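Local coordinates for Ice-binding protein (Colwellia, PDB 3WP9) that binds to the surface of ice crystals, inhibits their growth and prevents large ice grains from growing at the expense of small ones, at residues A[116-122]-A[140-146]; A[124-130]-A[150-156]. One frame throughout, in Å; residues are numbered along the deposited sequence.

In the fold
Both contacts join the same two successive coils of a right-handed beta-helix, on different walls. From the N terminus, the chain leaves strand 112-116, turns through 117-119 into strand 120-122, then turns again into strand 126-129. After strand 136-140 the next coil repeats this course with strands 144-146 and 152-155. Interaction 1 closes a loop when 140-146 comes to lie beside 116-122. Interaction 2 closes a second when 150-156 reaches 124-130, so the two loops cross. Their centres are about 17 Å apart. They meet at the corner between the walls, where Ile122 CD1 packs on Val152 CG2 at 4.0 Å. Both lie away from the probable ice-binding residues Thr40 and Thr193.

Interaction 1: A[116-122]-A[140-146]; sequences WSSDVNI and ISGNLNQ
Strands 120-122 and 144-146 run parallel, their axes 4.7 Å apart at closest approach and inclined by 13°, with Val120 beside Leu144 and Ile122 beside Gln146. They lie on neighbouring coils of a right-handed beta-helix, and each segment includes the turn that leads into its strand. Val120 N bonds to Asn143 O, Asn145 N to Val120 O, and Ile122 N to Asn145 O at 2.8 Å. In the turn, Ser141 N still bonds to Trp116 O, and the Asp119 side chain adds a bond. Asp119 OD1 accepts Asn143 N at 2.9 Å, from the anti side and 31° out of the carboxylate plane. Asp119 CG is anti to its own carbonyl carbon (chi1 -63°), which brings OD1 over to the next coil. The Asn143 amide lies alongside, the two planes roughly aligned. A water accepts from Asn143 ND2 and donates weakly to Asp119 OD2. The OD1 of Asn143 accepts from Tyr170 N of the following coil. On the inner face, Val120 uses both methyls. Val120 CG1 meets Leu144 CD1 at 3.8 Å. Val120 CG2 meets Ile140 CG1 at 3.7 Å and also sits over one face of the Trp116 ring, offset toward its rim. Trp165 of strand 163-167 touches Ile122, Ile140 and Leu144 in this core. Outside, the Asn121 and Asn145 side chains run side by side, and Asn121 OD1 packs on Asn145 CB at 3.4 Å.

Interaction 2: A[124-130]-A[150-156]; sequences TDVTFNG and KRVTLTG
Thr155 OG1 donates to Asn129 OD1 at 2.7 Å, in the carbonyl plane and on a lone pair. The two side chains cross at about a right angle. Asn129 CG stands anti to its backbone N (chi1 -176°), which carries the amide oxygen over to the next strand. Thr155 also grips the neighbour through its backbone. Its N-H points almost straight at Phe128 O. Thr155 O accepts Gly130 N at 3.2 Å. These are parallel strands, 126-129 and 152-155, on successive coils of the right-handed beta-helix, here crossing at -26°. Strand 108-109 borders 126-129 on its other edge. On the inner face, Val126 CG1 meets Val152 CG2 at 3.9 Å. The other Val152 methyl, CG1, packs obliquely on the Phe128 ring at CD2, 3.7 Å away, while the ring edge approaches Thr153 O. Trp136 makes an edge-to-face contact with Phe128, and Phe179 packs on Val152. At the start of the pair, Asp125 OD1 receives Arg151 N from above the carboxylate plane. That bond is bent, with an N-H...O angle of 132°. Arg151 CB and CG lie alongside the Asp125 carboxylate, while the guanidinium leads away. A water donates to Asp125 OD2 and lies 2.7 Å from Thr153 OG1. The Lys150 chain kinks about its CB-CG bond, and Lys150 CD packs on Thr124 CA at 3.8 Å.

Interaction 1: A[116-122]-A[140-146]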
ATOM      1  N   TRP A 116     -13.749   0.050  10.711  1.00 17.39           N
ATOM      2  CA  TRP A 116     -13.533   0.855  11.873  1.00 18.31           C
ATOM      3  C   TRP A 116     -13.943   2.263  11.518  1.00 16.63           C
ATOM      4  O   TRP A 116     -13.547   2.771  10.455  1.00 17.43           O
ATOM      5  CB  TRP A 116     -12.045   0.915  12.265  1.00 17.59           C
ATOM      6  CG  TRP A 116     -11.532  -0.410  12.817  1.00 16.92           C
ATOM      7  CD1 TRP A 116     -11.506  -0.796  14.147  1.00 19.32           C
ATOM      8  CD2 TRP A 116     -10.981  -1.464  12.069  1.00 17.49           C
ATOM      9  NE1 TRP A 116     -10.952  -2.077  14.248  1.00 20.00           N
ATOM     10  CE2 TRP A 116     -10.609  -2.494  12.994  1.00 16.01           C
ATOM     11  CE3 TRP A 116     -10.729  -1.655  10.700  1.00 16.09           C
ATOM     12  CZ2 TRP A 116     -10.026  -3.675  12.572  1.00 16.73           C
ATOM     13  CZ3 TRP A 116     -10.164  -2.864  10.278  1.00 17.62           C
ATOM     14  CH2 TRP A 116      -9.813  -3.855  11.230  1.00 15.88           C
ATOM     15  N   SER A 117     -14.614   2.876  12.448  1.00 16.47           N
ATOM     16  CA  SER A 117     -15.049   4.262  12.270  1.00 21.59           C
ATOM     17  C   SER A 117     -14.015   5.222  12.936  1.00 25.49           C
ATOM     18  O   SER A 117     -14.215   6.419  13.059  1.00 27.34           O
ATOM     19  CB  SER A 117     -16.459   4.433  12.849  1.00 21.84           C
ATOM     20  OG  SER A 117     -16.458   4.347  14.270  1.00 21.78           O
ATOM     21  N   SER A 118     -12.856   4.673  13.258  1.00 22.52           N
ATOM     22  CA  SER A 118     -11.845   5.309  14.064  1.00 21.84           C
ATOM     23  C   SER A 118     -10.513   5.139  13.314  1.00 19.37           C
ATOM     24  O   SER A 118     -10.437   4.525  12.248  1.00 16.49           O
ATOM     25  CB  SER A 118     -11.716   4.532  15.440  1.00 21.65           C
ATOM     26  OG  SER A 118     -11.412   3.100  15.263  1.00 21.08           O
ATOM     27  N   ASP A 119      -9.478   5.612  13.983  1.00 19.73           N
ATOM     28  CA  ASP A 119      -8.103   5.228  13.620  1.00 16.41           C
ATOM     29  C   ASP A 119      -7.901   3.723  13.951  1.00 17.71           C
ATOM     30  O   ASP A 119      -8.615   3.108  14.804  1.00 19.85           O
ATOM     31  CB  ASP A 119      -7.139   6.006  14.525  1.00 20.25           C
ATOM     32  CG  ASP A 119      -7.196   7.518  14.336  1.00 27.30           C
ATOM     33  OD1 ASP A 119      -7.535   8.020  13.251  1.00 23.35           O
ATOM     34  OD2 ASP A 119      -6.829   8.239  15.295  1.00 29.37           O
ATOM     35  N   VAL A 120      -6.860   3.191  13.332  1.00 15.08           N
ATOM     36  CA  VAL A 120      -6.491   1.824  13.601  1.00 15.22           C
ATOM     37  C   VAL A 120      -5.008   1.884  13.858  1.00 16.37           C
ATOM     38  O   VAL A 120      -4.264   2.524  13.140  1.00 15.29           O
ATOM     39  CB  VAL A 120      -6.798   0.902  12.434  1.00 15.71           C
ATOM     40  CG1 VAL A 120      -6.060  -0.453  12.534  1.00 17.43           C
ATOM     41  CG2 VAL A 120      -8.356   0.652  12.399  1.00 17.54           C
ATOM     42  N   ASN A 121      -4.640   1.184  14.903  1.00 16.25           N
ATOM     43  CA  ASN A 121      -3.224   1.090  15.300  1.00 17.04           C
ATOM     44  C   ASN A 121      -2.789  -0.346  15.322  1.00 18.57           C
ATOM     45  O   ASN A 121      -3.469  -1.233  15.813  1.00 17.55           O
ATOM     46  CB  ASN A 121      -3.029   1.652  16.677  1.00 18.50           C
ATOM     47  CG  ASN A 121      -3.325   3.109  16.720  1.00 24.56           C
ATOM     48  OD1 ASN A 121      -2.651   3.886  16.096  1.00 27.79           O
ATOM     49  ND2 ASN A 121      -4.375   3.492  17.449  1.00 33.77           N
ATOM     50  N   ILE A 122      -1.619  -0.533  14.803  1.00 15.94           N
ATOM     51  CA  ILE A 122      -0.931  -1.845  14.963  1.00 13.83           C
ATOM     52  C   ILE A 122       0.231  -1.662  15.995  1.00 14.20           C
ATOM     53  O   ILE A 122       1.356  -1.305  15.584  1.00 15.31           O
ATOM     54  CB  ILE A 122      -0.360  -2.296  13.620  1.00 15.52           C
ATOM     55  CG1 ILE A 122      -1.453  -2.593  12.563  1.00 15.16           C
ATOM     56  CG2 ILE A 122       0.328  -3.633  13.809  1.00 16.42           C
ATOM     57  CD1 ILE A 122      -0.973  -2.630  11.158  1.00 15.86           C
ATOM     58  N   ILE A 140     -10.961   1.632   6.942  1.00 15.47           N
ATOM     59  CA  ILE A 140     -10.531   2.473   8.044  1.00 14.15           C
ATOM     60  C   ILE A 140     -10.900   3.953   7.769  1.00 14.83           C
ATOM     61  O   ILE A 140     -10.365   4.580   6.883  1.00 16.25           O
ATOM     62  CB  ILE A 140      -8.994   2.314   8.302  1.00 13.35           C
ATOM     63  CG1 ILE A 140      -8.720   0.858   8.687  1.00 15.78           C
ATOM     64  CG2 ILE A 140      -8.537   3.290   9.380  1.00 14.72           C
ATOM     65  CD1 ILE A 140      -7.253   0.518   8.432  1.00 13.82           C
ATOM     66  N   SER A 141     -11.777   4.485   8.602  1.00 15.75           N
ATOM     67  CA  SER A 141     -12.207   5.866   8.358  1.00 17.58           C
ATOM     68  C   SER A 141     -11.278   6.937   8.964  1.00 20.03           C
ATOM     69  O   SER A 141     -11.273   8.146   8.552  1.00 20.28           O
ATOM     70  CB  SER A 141     -13.693   6.027   8.698  1.00 23.65           C
ATOM     71  OG  SER A 141     -13.803   6.208  10.066  1.00 30.37           O
ATOM     72  N   GLY A 142     -10.414   6.498   9.897  1.00 14.66           N
ATOM     73  CA  GLY A 142      -9.390   7.319  10.495  1.00 16.25           C
ATOM     74  C   GLY A 142      -8.028   7.057   9.796  1.00 14.22           C
ATOM     75  O   GLY A 142      -7.929   6.772   8.582  1.00 13.98           O
ATOM     76  N   ASN A 143      -6.941   7.141  10.601  1.00 14.20           N
ATOM     77  CA  ASN A 143      -5.603   6.953  10.062  1.00 12.76           C
ATOM     78  C   ASN A 143      -5.173   5.555  10.455  1.00 13.30           C
ATOM     79  O   ASN A 143      -5.719   5.014  11.423  1.00 15.30           O
ATOM     80  CB  ASN A 143      -4.648   7.893  10.769  1.00 15.05           C
ATOM     81  CG  ASN A 143      -5.127   9.356  10.654  1.00 15.05           C
ATOM     82  OD1 ASN A 143      -5.425   9.800   9.554  1.00 17.63           O
ATOM     83  ND2 ASN A 143      -5.276  10.026  11.773  1.00 16.89           N
ATOM     84  N   LEU A 144      -4.261   5.050   9.674  1.00 12.52           N
ATOM     85  CA  LEU A 144      -3.627   3.706   9.956  1.00 11.83           C
ATOM     86  C   LEU A 144      -2.177   3.969  10.420  1.00 12.00           C
ATOM     87  O   LEU A 144      -1.393   4.524   9.651  1.00 13.35           O
ATOM     88  CB  LEU A 144      -3.698   2.845   8.746  1.00 12.48           C
ATOM     89  CG  LEU A 144      -2.883   1.542   8.871  1.00 13.30           C
ATOM     90  CD1 LEU A 144      -3.440   0.725  10.086  1.00 14.18           C
ATOM     91  CD2 LEU A 144      -2.926   0.824   7.471  1.00 14.37           C
ATOM     92  N   ASN A 145      -1.883   3.569  11.663  1.00 14.30           N
ATOM     93  CA  ASN A 145      -0.529   3.730  12.261  1.00 15.46           C
ATOM     94  C   ASN A 145       0.047   2.342  12.616  1.00 15.25           C
ATOM     95  O   ASN A 145      -0.618   1.578  13.284  1.00 16.05           O
ATOM     96  CB  ASN A 145      -0.543   4.602  13.508  1.00 16.82           C
ATOM     97  CG  ASN A 145      -0.378   6.065  13.170  1.00 19.80           C
ATOM     98  OD1 ASN A 145       0.789   6.581  12.922  1.00 22.57           O
ATOM     99  ND2 ASN A 145      -1.483   6.764  13.163  1.00 18.79           N
ATOM    100  N   GLN A 146       1.269   2.052  12.153  1.00 13.02           N
ATOM    101  CA  GLN A 146       1.972   0.821  12.615  1.00 12.71           C
ATOM    102  C   GLN A 146       3.162   1.305  13.493  1.00 14.49           C
ATOM    103  O   GLN A 146       3.980   2.149  13.074  1.00 14.56           O
ATOM    104  CB  GLN A 146       2.454   0.049  11.424  1.00 12.48           C
ATOM    105  CG  GLN A 146       3.168  -1.251  11.880  1.00 13.03           C
ATOM    106  CD  GLN A 146       3.591  -2.073  10.729  1.00 13.47           C
ATOM    107  OE1 GLN A 146       3.996  -1.572   9.668  1.00 14.12           O
ATOM    108  NE2 GLN A 146       3.514  -3.435  10.918  1.00 13.24           N
TER
HETATM  109  O   HOH W   1      -4.246   8.496  14.200  1.00 28.08           O
HETATM  110  O   HOH W   2      -3.990   5.482  14.023  1.00 21.62           O

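Interaction 2: A[124-130]-A[150-156]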
ATOM      1  N   THR A 124       1.265  -3.856  18.364  1.00 17.21           N
ATOM      2  CA  THR A 124       2.084  -5.104  18.549  1.00 18.31           C
ATOM      3  C   THR A 124       1.799  -5.994  17.319  1.00 18.82           C
ATOM      4  O   THR A 124       0.977  -5.617  16.449  1.00 18.92           O
ATOM      5  CB  THR A 124       1.760  -5.825  19.895  1.00 17.84           C
ATOM      6  OG1 THR A 124       0.341  -6.218  19.893  1.00 20.20           O
ATOM      7  CG2 THR A 124       2.062  -5.009  21.093  1.00 20.00           C
ATOM      8  N   ASP A 125       2.495  -7.113  17.095  1.00 15.79           N
ATOM      9  CA  ASP A 125       2.340  -7.776  15.840  1.00 16.57           C
ATOM     10  C   ASP A 125       0.895  -8.267  15.634  1.00 15.24           C
ATOM     11  O   ASP A 125       0.251  -8.681  16.596  1.00 18.73           O
ATOM     12  CB  ASP A 125       3.324  -8.938  15.685  1.00 18.42           C
ATOM     13  CG  ASP A 125       4.738  -8.474  15.679  1.00 21.39           C
ATOM     14  OD1 ASP A 125       5.002  -7.243  15.693  1.00 18.49           O
ATOM     15  OD2 ASP A 125       5.625  -9.369  15.743  1.00 22.26           O
ATOM     16  N   VAL A 126       0.451  -8.273  14.372  1.00 15.60           N
ATOM     17  CA  VAL A 126      -0.914  -8.705  14.082  1.00 16.71           C
ATOM     18  C   VAL A 126      -0.806  -9.757  12.992  1.00 15.55           C
ATOM     19  O   VAL A 126       0.022  -9.673  12.077  1.00 16.52           O
ATOM     20  CB  VAL A 126      -1.775  -7.505  13.530  1.00 16.44           C
ATOM     21  CG1 VAL A 126      -1.134  -6.947  12.271  1.00 17.56           C
ATOM     22  CG2 VAL A 126      -3.188  -8.023  13.168  1.00 14.56           C
ATOM     23  N   THR A 127      -1.652 -10.826  13.064  1.00 16.58           N
ATOM     24  CA  THR A 127      -1.594 -11.890  12.116  1.00 17.95           C
ATOM     25  C   THR A 127      -2.880 -12.001  11.322  1.00 19.02           C
ATOM     26  O   THR A 127      -3.978 -11.764  11.866  1.00 17.95           O
ATOM     27  CB  THR A 127      -1.303 -13.251  12.810  1.00 20.91           C
ATOM     28  OG1 THR A 127      -0.109 -13.130  13.586  1.00 21.76           O
ATOM     29  CG2 THR A 127      -1.230 -14.424  11.827  1.00 21.19           C
ATOM     30  N   PHE A 128      -2.652 -12.310  10.105  1.00 16.26           N
ATOM     31  CA  PHE A 128      -3.686 -12.632   9.077  1.00 19.56           C
ATOM     32  C   PHE A 128      -3.516 -14.117   8.698  1.00 20.50           C
ATOM     33  O   PHE A 128      -2.533 -14.477   8.052  1.00 18.92           O
ATOM     34  CB  PHE A 128      -3.506 -11.773   7.808  1.00 20.25           C
ATOM     35  CG  PHE A 128      -3.885 -10.294   8.001  1.00 20.98           C
ATOM     36  CD1 PHE A 128      -5.122  -9.821   7.515  1.00 20.34           C
ATOM     37  CD2 PHE A 128      -3.032  -9.399   8.643  1.00 21.45           C
ATOM     38  CE1 PHE A 128      -5.531  -8.491   7.702  1.00 19.07           C
ATOM     39  CE2 PHE A 128      -3.418  -8.046   8.850  1.00 21.81           C
ATOM     40  CZ  PHE A 128      -4.690  -7.599   8.406  1.00 19.56           C
ATOM     41  N   ASN A 129      -4.555 -14.923   9.037  1.00 20.91           N
ATOM     42  CA  ASN A 129      -4.535 -16.347   8.797  1.00 22.76           C
ATOM     43  C   ASN A 129      -5.667 -16.778   7.836  1.00 20.73           C
ATOM     44  O   ASN A 129      -6.852 -16.532   8.138  1.00 22.37           O
ATOM     45  CB  ASN A 129      -4.691 -17.097  10.102  1.00 23.71           C
ATOM     46  CG  ASN A 129      -4.568 -18.602   9.889  1.00 22.46           C
ATOM     47  OD1 ASN A 129      -3.495 -19.101   9.621  1.00 25.08           O
ATOM     48  ND2 ASN A 129      -5.693 -19.310   9.960  1.00 29.33           N
ATOM     49  N   GLY A 130      -5.257 -17.339   6.728  1.00 21.10           N
ATOM     50  CA  GLY A 130      -6.176 -17.994   5.793  1.00 23.11           C
ATOM     51  C   GLY A 130      -5.409 -18.609   4.669  1.00 22.48           C
ATOM     52  O   GLY A 130      -4.197 -18.723   4.721  1.00 27.40           O
ATOM     53  N   LYS A 150       7.150  -3.260  14.692  1.00 13.34           N
ATOM     54  CA  LYS A 150       6.027  -4.234  14.670  1.00 14.48           C
ATOM     55  C   LYS A 150       5.789  -4.786  13.279  1.00 14.96           C
ATOM     56  O   LYS A 150       6.306  -4.222  12.279  1.00 13.89           O
ATOM     57  CB  LYS A 150       4.714  -3.635  15.261  1.00 14.01           C
ATOM     58  CG  LYS A 150       4.944  -3.093  16.654  1.00 14.20           C
ATOM     59  CD  LYS A 150       5.626  -4.175  17.561  1.00 16.18           C
ATOM     60  CE  LYS A 150       5.780  -3.754  19.032  1.00 18.73           C
ATOM     61  NZ  LYS A 150       6.490  -4.862  19.820  1.00 25.07           N
ATOM     62  N   ARG A 151       4.966  -5.851  13.202  1.00 12.27           N
ATOM     63  CA  ARG A 151       4.824  -6.571  11.981  1.00 12.02           C
ATOM     64  C   ARG A 151       3.400  -7.003  11.615  1.00 12.36           C
ATOM     65  O   ARG A 151       2.667  -7.339  12.548  1.00 15.70           O
ATOM     66  CB  ARG A 151       5.683  -7.894  12.062  1.00 12.76           C
ATOM     67  CG  ARG A 151       7.142  -7.583  12.172  1.00 15.20           C
ATOM     68  CD  ARG A 151       8.020  -8.849  12.017  1.00 14.99           C
ATOM     69  NE  ARG A 151       9.395  -8.528  12.282  1.00 16.39           N
ATOM     70  CZ  ARG A 151      10.351  -9.460  12.380  1.00 20.75           C
ATOM     71  NH1 ARG A 151       9.998 -10.752  12.278  1.00 19.01           N
ATOM     72  NH2 ARG A 151      11.620  -9.105  12.584  1.00 18.00           N
ATOM     73  N   VAL A 152       3.089  -6.959  10.338  1.00 14.07           N
ATOM     74  CA  VAL A 152       1.906  -7.686   9.851  1.00 16.56           C
ATOM     75  C   VAL A 152       2.449  -9.057   9.440  1.00 15.15           C
ATOM     76  O   VAL A 152       3.343  -9.129   8.614  1.00 16.94           O
ATOM     77  CB  VAL A 152       1.282  -6.936   8.654  1.00 16.60           C
ATOM     78  CG1 VAL A 152       0.239  -7.820   7.956  1.00 16.21           C
ATOM     79  CG2 VAL A 152       0.701  -5.595   9.135  1.00 18.14           C
ATOM     80  N   THR A 153       1.884 -10.117  10.034  1.00 17.69           N
ATOM     81  CA  THR A 153       2.331 -11.478   9.764  1.00 18.97           C
ATOM     82  C   THR A 153       1.312 -12.245   8.970  1.00 18.36           C
ATOM     83  O   THR A 153       0.133 -12.088   9.244  1.00 20.50           O
ATOM     84  CB  THR A 153       2.599 -12.112  11.120  1.00 18.09           C
ATOM     85  OG1 THR A 153       3.732 -11.406  11.672  1.00 24.75           O
ATOM     86  CG2 THR A 153       2.888 -13.643  11.067  1.00 24.04           C
ATOM     87  N   LEU A 154       1.788 -13.004   8.014  1.00 18.29           N
ATOM     88  CA  LEU A 154       0.932 -13.850   7.143  1.00 19.13           C
ATOM     89  C   LEU A 154       1.080 -15.347   7.504  1.00 21.38           C
ATOM     90  O   LEU A 154       2.210 -15.885   7.546  1.00 21.13           O
ATOM     91  CB  LEU A 154       1.269 -13.688   5.707  1.00 19.73           C
ATOM     92  CG  LEU A 154       1.210 -12.232   5.186  1.00 20.76           C
ATOM     93  CD1 LEU A 154       1.481 -12.249   3.701  1.00 23.34           C
ATOM     94  CD2 LEU A 154      -0.127 -11.587   5.555  1.00 23.39           C
ATOM     95  N   THR A 155      -0.052 -15.981   7.789  1.00 19.85           N
ATOM     96  CA  THR A 155      -0.035 -17.460   7.971  1.00 21.45           C
ATOM     97  C   THR A 155      -1.126 -18.203   7.214  1.00 25.28           C
ATOM     98  O   THR A 155      -2.104 -17.612   6.732  1.00 24.27           O
ATOM     99  CB  THR A 155      -0.157 -17.808   9.425  1.00 19.30           C
ATOM    100  OG1 THR A 155      -1.425 -17.403   9.964  1.00 21.56           O
ATOM    101  CG2 THR A 155       1.017 -17.164  10.260  1.00 22.13           C
ATOM    102  N   GLY A 156      -0.960 -19.515   7.129  1.00 22.56           N
ATOM    103  CA  GLY A 156      -1.992 -20.357   6.462  1.00 24.84           C
ATOM    104  C   GLY A 156      -1.932 -20.408   4.936  1.00 26.82           C
ATOM    105  O   GLY A 156      -2.619 -21.247   4.304  1.00 29.29           O
TER
HETATM  106  O   HOH W   3       5.282 -11.538  13.923  0.50 22.82           O
HETATM  107  O   HOH W   4       4.645  -7.587  19.281  1.00 24.69           O